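Local coordinates for protein putative transcriptional regulator (Streptomyces coelicolor A3, PDB 2RA5) that probably acts as a GntR-family transcriptional regulator that binds DNA and, through its UTRA domain, holds a small ligand such as meso-tartaric acid, at residues Ala106-Val111 and Gln165-Gly170; Leu110-Val115 and His134-Leu139; Leu150-Pro155 and Ala224-Thr229. One frame throughout, in Å; residues are numbered along the deposited sequence.

Contact 1: residues Ala106-Val111 and Gln165-Gly170. With SRT (S,R meso-tartaric acid), chain B.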
loop_
_atom_site.group_PDB
_atom_site.type_symbol
_atom_site.label_atom_id
_atom_site.label_comp_id
_atom_site.label_asym_id
_atom_site.label_seq_id
_atom_site.Cartn_x
_atom_site.Cartn_y
_atom_site.Cartn_z
ATOM N N ALA A 106 11.542 6.139 -16.482
ATOM C CA ALA A 106 12.866 5.745 -16.976
ATOM C C ALA A 106 13.704 5.083 -15.887
ATOM O O ALA A 106 13.697 5.498 -14.721
ATOM C CB ALA A 106 13.610 6.932 -17.557
ATOM N N THR A 107 14.445 4.056 -16.271
ATOM C CA THR A 107 15.192 3.283 -15.284
ATOM C C THR A 107 16.709 3.380 -15.473
ATOM O O THR A 107 17.214 3.252 -16.592
ATOM C CB THR A 107 14.736 1.802 -15.292
ATOM O OG1 THR A 107 15.694 0.985 -14.602
ATOM C CG2 THR A 107 14.589 1.303 -16.717
ATOM N N LYS A 108 17.427 3.623 -14.378
ATOM C CA LYS A 108 18.892 3.611 -14.397
ATOM C C LYS A 108 19.509 2.648 -13.374
ATOM O O LYS A 108 19.325 2.798 -12.166
ATOM C CB LYS A 108 19.436 5.021 -14.178
ATOM C CG LYS A 108 19.186 5.939 -15.360
ATOM C CD LYS A 108 19.987 7.221 -15.255
ATOM C CE LYS A 108 19.709 8.138 -16.438
ATOM N NZ LYS A 108 20.411 9.449 -16.293
ATOM N N VAL A 109 20.255 1.662 -13.858
ATOM C CA VAL A 109 20.890 0.699 -12.966
ATOM C C VAL A 109 22.068 1.276 -12.172
ATOM O O VAL A 109 23.025 1.774 -12.750
ATOM C CB VAL A 109 21.408 -0.509 -13.734
ATOM C CG1 VAL A 109 21.993 -1.505 -12.755
ATOM C CG2 VAL A 109 20.297 -1.137 -14.551
ATOM N N LEU A 110 22.001 1.185 -10.849
ATOM C CA LEU A 110 23.076 1.669 -9.980
ATOM C C LEU A 110 23.964 0.556 -9.414
ATOM O O LEU A 110 25.100 0.805 -9.036
ATOM C CB LEU A 110 22.505 2.475 -8.816
ATOM C CG LEU A 110 21.617 3.668 -9.176
ATOM C CD1 LEU A 110 21.583 4.651 -8.020
ATOM C CD2 LEU A 110 22.130 4.353 -10.425
ATOM N N VAL A 111 23.439 -0.659 -9.323
ATOM C CA VAL A 111 24.211 -1.781 -8.822
ATOM C C VAL A 111 23.793 -3.072 -9.501
ATOM O O VAL A 111 22.615 -3.415 -9.566
ATOM C CB VAL A 111 24.077 -1.957 -7.301
ATOM C CG1 VAL A 111 24.646 -3.306 -6.891
ATOM C CG2 VAL A 111 24.771 -0.816 -6.562
ATOM N N GLN A 165 19.852 -4.225 -20.440
ATOM C CA GLN A 165 18.553 -4.855 -20.613
ATOM C C GLN A 165 17.604 -4.286 -19.577
ATOM O O GLN A 165 16.421 -4.085 -19.837
ATOM C CB GLN A 165 18.660 -6.353 -20.425
ATOM C CG GLN A 165 19.566 -7.004 -21.413
ATOM C CD GLN A 165 18.834 -8.028 -22.227
ATOM O OE1 GLN A 165 19.033 -9.227 -22.052
ATOM N NE2 GLN A 165 17.952 -7.562 -23.108
ATOM N N LEU A 166 18.159 -4.007 -18.404
ATOM C CA LEU A 166 17.404 -3.528 -17.261
ATOM C C LEU A 166 16.952 -2.079 -17.403
ATOM O O LEU A 166 16.018 -1.642 -16.733
ATOM C CB LEU A 166 18.247 -3.701 -16.000
ATOM C CG LEU A 166 18.095 -5.092 -15.385
ATOM C CD1 LEU A 166 19.303 -5.455 -14.530
ATOM C CD2 LEU A 166 16.798 -5.196 -14.591
ATOM N N GLU A 167 17.633 -1.331 -18.257
ATOM C CA GLU A 167 17.248 0.051 -18.489
ATOM C C GLU A 167 16.180 0.109 -19.577
ATOM O O GLU A 167 15.451 1.094 -19.701
ATOM C CB GLU A 167 18.475 0.903 -18.828
ATOM C CG GLU A 167 19.447 1.047 -17.651
ATOM C CD GLU A 167 20.733 1.767 -18.022
ATOM O OE1 GLU A 167 21.187 2.649 -17.252
ATOM O OE2 GLU A 167 21.293 1.442 -19.090
ATOM N N ALA A 168 16.077 -0.979 -20.338
ATOM C CA ALA A 168 15.072 -1.118 -21.387
ATOM C C ALA A 168 13.719 -1.575 -20.845
ATOM O O ALA A 168 12.714 -0.897 -21.039
ATOM C CB ALA A 168 15.558 -2.078 -22.467
ATOM N N THR A 169 13.699 -2.716 -20.160
ATOM C CA THR A 169 12.440 -3.322 -19.723
ATOM C C THR A 169 12.378 -3.649 -18.224
ATOM O O THR A 169 13.398 -3.694 -17.533
ATOM C CB THR A 169 12.119 -4.600 -20.543
ATOM O OG1 THR A 169 12.969 -5.681 -20.134
ATOM C CG2 THR A 169 12.330 -4.345 -22.028
ATOM N N GLY A 170 11.163 -3.877 -17.734
ATOM C CA GLY A 170 10.949 -4.272 -16.351
ATOM C C GLY A 170 11.546 -5.620 -15.973
ATOM O O GLY A 170 11.779 -6.496 -16.809
HETATM O O1 SRT B . 10.822 -4.817 -9.842
HETATM O O11 SRT B . 9.199 -3.362 -9.402
HETATM C C1 SRT B . 9.975 -3.955 -10.214
HETATM C C2 SRT B . 9.910 -3.584 -11.684
HETATM O O2 SRT B . 10.809 -4.405 -12.438
HETATM C C3 SRT B . 8.470 -3.632 -12.236
HETATM O O3 SRT B . 8.307 -2.826 -13.411
HETATM C C4 SRT B . 8.070 -5.030 -12.591
HETATM O O4 SRT B . 8.237 -5.458 -13.773
HETATM O O41 SRT B . 7.578 -5.686 -11.650
HETATM O O HOH W 1 14.612 3.511 -19.160
#

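Contact 2: residues Leu110-Val115 and His134-Leu139. With SRT (S,R meso-tartaric acid), chain B.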
loop_
_atom_site.group_PDB
_atom_site.type_symbol
_atom_site.label_atom_id
_atom_site.label_comp_id
_atom_site.label_asym_id
_atom_site.label_seq_id
_atom_site.Cartn_x
_atom_site.Cartn_y
_atom_site.Cartn_z
ATOM N N LEU A 110 22.001 1.185 -10.849
ATOM C CA LEU A 110 23.076 1.669 -9.980
ATOM C C LEU A 110 23.964 0.556 -9.414
ATOM O O LEU A 110 25.100 0.805 -9.036
ATOM C CB LEU A 110 22.505 2.475 -8.816
ATOM C CG LEU A 110 21.617 3.668 -9.176
ATOM C CD1 LEU A 110 21.583 4.651 -8.020
ATOM C CD2 LEU A 110 22.130 4.353 -10.425
ATOM N N VAL A 111 23.439 -0.659 -9.323
ATOM C CA VAL A 111 24.211 -1.781 -8.822
ATOM C C VAL A 111 23.793 -3.072 -9.501
ATOM O O VAL A 111 22.615 -3.415 -9.566
ATOM C CB VAL A 111 24.077 -1.957 -7.301
ATOM C CG1 VAL A 111 24.646 -3.306 -6.891
ATOM C CG2 VAL A 111 24.771 -0.816 -6.562
ATOM N N ASN A 112 24.775 -3.783 -10.023
ATOM C CA ASN A 112 24.557 -5.135 -10.520
ATOM C C ASN A 112 25.671 -6.089 -10.007
ATOM O O ASN A 112 26.744 -6.216 -10.583
ATOM C CB ASN A 112 24.461 -5.093 -12.040
ATOM C CG ASN A 112 23.980 -6.383 -12.632
ATOM O OD1 ASN A 112 23.899 -7.412 -11.960
ATOM N ND2 ASN A 112 23.664 -6.342 -13.912
ATOM N N THR A 113 25.416 -6.747 -8.892
ATOM C CA THR A 113 26.463 -7.504 -8.248
ATOM C C THR A 113 26.034 -8.880 -7.668
ATOM O O THR A 113 24.877 -9.309 -7.737
ATOM C CB THR A 113 27.167 -6.607 -7.179
ATOM O OG1 THR A 113 28.353 -7.248 -6.679
ATOM C CG2 THR A 113 26.224 -6.237 -6.036
ATOM N N VAL A 114 27.016 -9.582 -7.132
ATOM C CA VAL A 114 26.806 -10.867 -6.492
ATOM C C VAL A 114 27.312 -10.730 -5.064
ATOM O O VAL A 114 28.325 -10.072 -4.805
ATOM C CB VAL A 114 27.531 -12.005 -7.233
ATOM C CG1 VAL A 114 27.477 -13.230 -6.431
ATOM C CG2 VAL A 114 26.893 -12.279 -8.592
ATOM N N VAL A 115 26.616 -11.374 -4.137
ATOM C CA VAL A 115 26.639 -10.955 -2.744
ATOM C C VAL A 115 26.247 -12.156 -1.870
ATOM O O VAL A 115 25.505 -13.026 -2.319
ATOM C CB VAL A 115 25.650 -9.748 -2.589
ATOM C CG1 VAL A 115 24.791 -9.870 -1.385
ATOM C CG2 VAL A 115 26.397 -8.414 -2.641
ATOM N N HIS A 134 22.104 -12.615 -6.428
ATOM C CA HIS A 134 22.329 -11.442 -7.241
ATOM C C HIS A 134 21.726 -10.234 -6.562
ATOM O O HIS A 134 20.579 -10.278 -6.143
ATOM C CB HIS A 134 21.682 -11.629 -8.612
ATOM C CG HIS A 134 22.315 -12.721 -9.438
ATOM N ND1 HIS A 134 23.425 -12.494 -10.221
ATOM C CD2 HIS A 134 21.982 -14.016 -9.590
ATOM C CE1 HIS A 134 23.749 -13.631 -10.831
ATOM N NE2 HIS A 134 22.908 -14.560 -10.475
ATOM N N ARG A 135 22.493 -9.155 -6.448
ATOM C CA ARG A 135 21.918 -7.884 -6.007
ATOM C C ARG A 135 21.869 -6.813 -7.112
ATOM O O ARG A 135 22.900 -6.364 -7.629
ATOM C CB ARG A 135 22.625 -7.328 -4.763
ATOM C CG ARG A 135 21.990 -6.021 -4.249
ATOM C CD ARG A 135 22.518 -5.570 -2.908
ATOM N NE ARG A 135 23.316 -4.359 -3.024
ATOM C CZ ARG A 135 24.607 -4.276 -2.725
ATOM N NH1 ARG A 135 25.250 -3.124 -2.861
ATOM N NH2 ARG A 135 25.255 -5.343 -2.279
ATOM N N ILE A 136 20.656 -6.402 -7.447
ATOM C CA ILE A 136 20.434 -5.315 -8.389
ATOM C C ILE A 136 19.878 -4.078 -7.683
ATOM O O ILE A 136 19.042 -4.172 -6.780
ATOM C CB ILE A 136 19.490 -5.736 -9.540
ATOM C CG1 ILE A 136 20.113 -6.885 -10.333
ATOM C CG2 ILE A 136 19.241 -4.570 -10.472
ATOM C CD1 ILE A 136 19.175 -7.513 -11.316
ATOM N N GLU A 137 20.365 -2.915 -8.088
ATOM C CA GLU A 137 19.796 -1.663 -7.621
ATOM C C GLU A 137 19.449 -0.737 -8.800
ATOM O O GLU A 137 20.271 -0.510 -9.682
ATOM C CB GLU A 137 20.743 -0.999 -6.625
ATOM C CG GLU A 137 20.961 -1.836 -5.384
ATOM C CD GLU A 137 21.756 -1.124 -4.315
ATOM O OE1 GLU A 137 22.376 -1.815 -3.476
ATOM O OE2 GLU A 137 21.772 0.124 -4.309
ATOM N N ARG A 138 18.214 -0.242 -8.824
ATOM C CA ARG A 138 17.760 0.680 -9.869
ATOM C C ARG A 138 17.159 1.958 -9.288
ATOM O O ARG A 138 16.471 1.936 -8.266
ATOM C CB ARG A 138 16.692 0.067 -10.780
ATOM C CG ARG A 138 17.086 -1.139 -11.579
ATOM C CD ARG A 138 16.187 -2.298 -11.165
ATOM N NE ARG A 138 15.062 -2.538 -12.061
ATOM C CZ ARG A 138 13.975 -3.216 -11.715
ATOM N NH1 ARG A 138 12.987 -3.399 -12.583
ATOM N NH2 ARG A 138 13.870 -3.697 -10.483
ATOM N N LEU A 139 17.415 3.070 -9.965
ATOM C CA LEU A 139 16.671 4.297 -9.725
ATOM C C LEU A 139 15.643 4.454 -10.855
ATOM O O LEU A 139 15.972 4.296 -12.033
ATOM C CB LEU A 139 17.623 5.487 -9.664
ATOM C CG LEU A 139 17.089 6.862 -9.257
ATOM C CD1 LEU A 139 16.701 6.912 -7.788
ATOM C CD2 LEU A 139 18.134 7.926 -9.559
HETATM O O1 SRT B . 10.822 -4.817 -9.842
HETATM O O11 SRT B . 9.199 -3.362 -9.402
HETATM C C1 SRT B . 9.975 -3.955 -10.214
HETATM C C2 SRT B . 9.910 -3.584 -11.684
HETATM O O2 SRT B . 10.809 -4.405 -12.438
HETATM C C3 SRT B . 8.470 -3.632 -12.236
HETATM O O3 SRT B . 8.307 -2.826 -13.411
HETATM C C4 SRT B . 8.070 -5.030 -12.591
HETATM O O4 SRT B . 8.237 -5.458 -13.773
HETATM O O41 SRT B . 7.578 -5.686 -11.650
HETATM O O HOH W 2 23.786 -9.505 -10.465
#

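Contact 3: residues Leu150-Pro155 and Ala224-Thr229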
loop_
_atom_site.group_PDB
_atom_site.type_symbol
_atom_site.label_atom_id
_atom_site.label_comp_id
_atom_site.label_asym_id
_atom_site.label_seq_id
_atom_site.Cartn_x
_atom_site.Cartn_y
_atom_site.Cartn_z
ATOM N N LEU A 150 14.916 1.005 -6.175
ATOM C CA LEU A 150 14.571 -0.414 -6.215
ATOM C C LEU A 150 15.762 -1.360 -6.007
ATOM O O LEU A 150 16.595 -1.495 -6.899
ATOM C CB LEU A 150 13.921 -0.752 -7.564
ATOM C CG LEU A 150 12.799 0.136 -8.116
ATOM C CD1 LEU A 150 12.195 -0.475 -9.370
ATOM C CD2 LEU A 150 11.733 0.399 -7.055
ATOM N N CYS A 151 15.833 -2.021 -4.849
ATOM C CA CYS A 151 16.828 -3.085 -4.622
ATOM C C CYS A 151 16.207 -4.469 -4.790
ATOM O O CYS A 151 15.239 -4.803 -4.109
ATOM C CB CYS A 151 17.456 -2.998 -3.220
ATOM S SG CYS A 151 18.007 -1.362 -2.698
ATOM N N ASN A 152 16.768 -5.283 -5.679
ATOM C CA ASN A 152 16.299 -6.664 -5.828
ATOM C C ASN A 152 17.356 -7.756 -5.655
ATOM O O ASN A 152 18.535 -7.566 -5.955
ATOM C CB ASN A 152 15.527 -6.861 -7.149
ATOM C CG ASN A 152 14.337 -5.913 -7.277
ATOM O OD1 ASN A 152 13.200 -6.262 -6.961
ATOM N ND2 ASN A 152 14.603 -4.701 -7.707
ATOM N N TYR A 153 16.914 -8.906 -5.162
ATOM C CA TYR A 153 17.796 -10.045 -4.973
ATOM C C TYR A 153 17.233 -11.244 -5.675
ATOM O O TYR A 153 16.064 -11.569 -5.511
ATOM C CB TYR A 153 17.940 -10.347 -3.491
ATOM C CG TYR A 153 18.509 -9.183 -2.717
ATOM C CD1 TYR A 153 17.674 -8.210 -2.171
ATOM C CD2 TYR A 153 19.881 -9.056 -2.530
ATOM C CE1 TYR A 153 18.188 -7.148 -1.456
ATOM C CE2 TYR A 153 20.407 -7.991 -1.823
ATOM C CZ TYR A 153 19.553 -7.038 -1.286
ATOM O OH TYR A 153 20.060 -5.976 -0.576
ATOM N N LEU A 154 18.061 -11.890 -6.481
ATOM C CA LEU A 154 17.647 -13.106 -7.157
ATOM C C LEU A 154 18.544 -14.273 -6.754
ATOM O O LEU A 154 19.740 -14.100 -6.521
ATOM C CB LEU A 154 17.651 -12.968 -8.684
ATOM C CG LEU A 154 17.196 -11.739 -9.469
ATOM C CD1 LEU A 154 16.287 -12.212 -10.606
ATOM C CD2 LEU A 154 16.493 -10.758 -8.596
ATOM N N PRO A 155 17.955 -15.471 -6.658
ATOM C CA PRO A 155 18.760 -16.667 -6.422
ATOM C C PRO A 155 19.590 -16.994 -7.664
ATOM O O PRO A 155 19.267 -16.544 -8.759
ATOM C CB PRO A 155 17.712 -17.750 -6.154
ATOM C CG PRO A 155 16.469 -17.281 -6.809
ATOM C CD PRO A 155 16.524 -15.775 -6.852
ATOM N N ALA A 224 10.833 -19.059 -4.149
ATOM C CA ALA A 224 11.101 -17.639 -4.334
ATOM C C ALA A 224 11.998 -17.467 -5.537
ATOM O O ALA A 224 12.911 -18.240 -5.784
ATOM C CB ALA A 224 11.726 -17.010 -3.107
ATOM N N VAL A 225 11.722 -16.431 -6.299
ATOM C CA VAL A 225 12.379 -16.258 -7.566
ATOM C C VAL A 225 12.995 -14.841 -7.525
ATOM O O VAL A 225 13.943 -14.515 -8.246
ATOM C CB VAL A 225 11.324 -16.569 -8.705
ATOM C CG1 VAL A 225 10.713 -15.323 -9.331
ATOM C CG2 VAL A 225 11.883 -17.505 -9.730
ATOM N N GLU A 226 12.486 -14.029 -6.605
ATOM C CA GLU A 226 12.850 -12.630 -6.527
ATOM C C GLU A 226 12.400 -12.054 -5.181
ATOM O O GLU A 226 11.303 -12.342 -4.697
ATOM C CB GLU A 226 12.202 -11.859 -7.695
ATOM C CG GLU A 226 12.496 -10.359 -7.717
ATOM C CD GLU A 226 11.531 -9.523 -6.861
ATOM O OE1 GLU A 226 10.370 -9.936 -6.652
ATOM O OE2 GLU A 226 11.928 -8.432 -6.402
ATOM N N PHE A 227 13.270 -11.261 -4.571
ATOM C CA PHE A 227 12.932 -10.492 -3.387
ATOM C C PHE A 227 13.290 -9.025 -3.610
ATOM O O PHE A 227 14.418 -8.691 -3.968
ATOM C CB PHE A 227 13.710 -10.996 -2.192
ATOM C CG PHE A 227 13.507 -10.172 -0.946
ATOM C CD1 PHE A 227 12.248 -10.068 -0.367
ATOM C CD2 PHE A 227 14.573 -9.512 -0.340
ATOM C CE1 PHE A 227 12.047 -9.325 0.799
ATOM C CE2 PHE A 227 14.378 -8.758 0.830
ATOM C CZ PHE A 227 13.115 -8.672 1.400
ATOM N N GLY A 228 12.336 -8.143 -3.375
ATOM C CA GLY A 228 12.567 -6.736 -3.609
ATOM C C GLY A 228 12.321 -5.925 -2.362
ATOM O O GLY A 228 11.429 -6.208 -1.562
ATOM N N THR A 229 13.140 -4.904 -2.197
ATOM C CA THR A 229 12.998 -3.991 -1.079
ATOM C C THR A 229 13.102 -2.580 -1.668
ATOM O O THR A 229 14.148 -2.175 -2.177
ATOM C CB THR A 229 14.038 -4.316 0.050
ATOM O OG1 THR A 229 13.653 -3.689 1.276
ATOM C CG2 THR A 229 15.485 -3.930 -0.337
#

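Contact 1: residues Ala106-Val111 and Gln165-Gly170
Thr107 lays its methyl CG2 across two successive backbone carbonyls of helix 165-168, 3.1 Å from Glu167 O and almost as near Leu166 O. A chi1 of 165° puts OG1 anti to the backbone N, which leaves CG2 between that N and the carbonyl carbon. The hydroxyl makes a weak hydrogen bond, Thr107 OG1 standing 3.4 Å from Leu166 O. A firmer tie runs through a water that accepts from Thr107 N (2.9 Å) and donates to Glu167 O (2.6 Å). Two residues along the strand, Val109 meets Leu166 at about a right angle, its CG2 branch 3.6 Å from Leu166 CB. Leu166 is buried, and also touches Ile136 of the neighbouring strand and Leu174 of helix 171-177. Glu167 instead stretches back over the strand: its CG lies 3.3 Å from Thr107 O, and the extended chain brings OE1 close to Lys108 CA. Lys108 NZ is too far from that carboxylate for contact, so any attraction between the two charges is probably diffuse. Beyond the short helix, Gly170 occupies the N-cap of helix 171-177, with its C atom 3.8 Å from O2 of the bound meso-tartaric acid, and Leu171 N donates to the same ligand. The whole illustrates how an outer strand of a UTRA-domain sheet packs against a short helix whose following turn borders the ligand pocket.

Contact 2: residues Leu110-Val115 and His134-Leu139
Val111 and Glu137 run side by side off the same face of the sheet, with Val111 CB 3.5 Å from Glu137 CB. Val111 CG2 lies against the carboxylate carbon. On this face the charged groups are paired within one strand: Arg135 NE donates to Glu137 OE1 at 2.7 Å, in the guanidinium plane and on the anti lone pair of the oxygen. The other carboxylate oxygen, Glu137 OE2, is bonded to Tyr149 OH, so both carboxylate oxygens have a partner. The Arg135 chain bends at chi3 (111°), which turns its end; Thr113 CG2 lies over one face of the guanidinium, toward its rim, while Val115 CG2 reaches the edge, 3.3 Å from Arg135 NH2.

Backbone bonds join the antiparallel strands through the hydrogen-bonded pairs Val111-Glu137 and Thr113-Arg135. At the first pair lies a classic beta bulge. Leu110 N (2.7 Å) and Val111 N (3.2 Å) both donate to Glu137 O, from the same face of its plane, two residues of the outer strand of the UTRA sheet facing one of the next strand.

Water-mediated contacts lie on the opposite face, where one water donates to Asn112 OD1 (2.6 Å) and Thr113 O and sits in the plane of the His134 ring beside ND1. Asn112 ND2 is taken up by Leu161 O.

Ligand contact falls to Arg138, whose chain bends at chi2 and chi3. Its NH2 makes a weak bond to meso-tartaric acid O1 (3.3 Å), and its NH1 approaches O2 at a separation so short, 2.4 Å, that its exact length is doubtful.

Contact 3: residues Leu150-Pro155 and Ala224-Thr229
Tyr153, with CG anti to its carbonyl carbon (chi1 -60°), and Phe227, with CG anti to its backbone N (chi1 175°), send their rings out side by side from a hydrogen-bonded antiparallel pair. Their nearest ring carbons, Tyr153 CD1 and Phe227 CD2, are 3.8 Å apart, and Phe227 O lies at the edge of the tyrosine ring. The same face continues with Cys151 CB against Thr229 CG2, at 3.6 Å. Helix 119-125 covers the aromatic pair, Ile121 touching Tyr153, and Ala124 and Leu125 touching Phe227.

The two backbones are joined by two reciprocal pairs of bonds. Tyr153 N donates to Phe227 O (2.8 Å) and Phe227 N returns to Tyr153 O (3.0 Å), both in the carbonyl planes; Thr229 N reaches Cys151 O (2.8 Å) nearly along the C=O axis. The strand then gives way to Pro155, whose ring carbon CD packs 3.2 Å from Val225 O. On the other side of strand 224-232, Val225 and Glu226 both face Thr217 of strand 209-218, a classic beta bulge.

On the other face Asn152, paired with Gly228, meets Glu226. A bend at chi2 (-86°) turns the glutamate CD toward the asparagine, leaving Asn152 OD1 and Glu226 OE2 2.6 Å apart as modelled, although the amide is probably turned over. Glu226 OE1 is hydrogen-bonded to Thr217 OG1 and forms a weak, long ion pair with Arg215, a residue that binds the ligand. Since Asn152 itself touches meso-tartaric acid, this buried carboxylate is placed to act as a second shell to the pocket, and its charge may polarise the groups there.

How the contacts relate
All three contacts involve one six-stranded antiparallel sheet and approach the same bound meso-tartaric acid from different parts. Contacts 1 and 2, with centres 11 Å apart, share Leu110 and Val111; Lys108 N to Leu139 O (2.8 Å) extends the strand pairing, and Val109 CG1 packs 3.7 Å from Glu137 O. Contact 3, about 10 Å from contact 2 between centres, adjoins it directly, strands 132-142 and 145-154 being neighbours: Ile136 O and Asn152 N are 2.8 Å apart, as are Arg138 O and Leu150 N. Contacts 1 and 3 do not touch, their nearest atoms being about 6 Å apart. Gly170, Arg138 and Asn152, one from each contact, nevertheless all border the ligand, and Arg215 and Leu171 also hydrogen-bond to it.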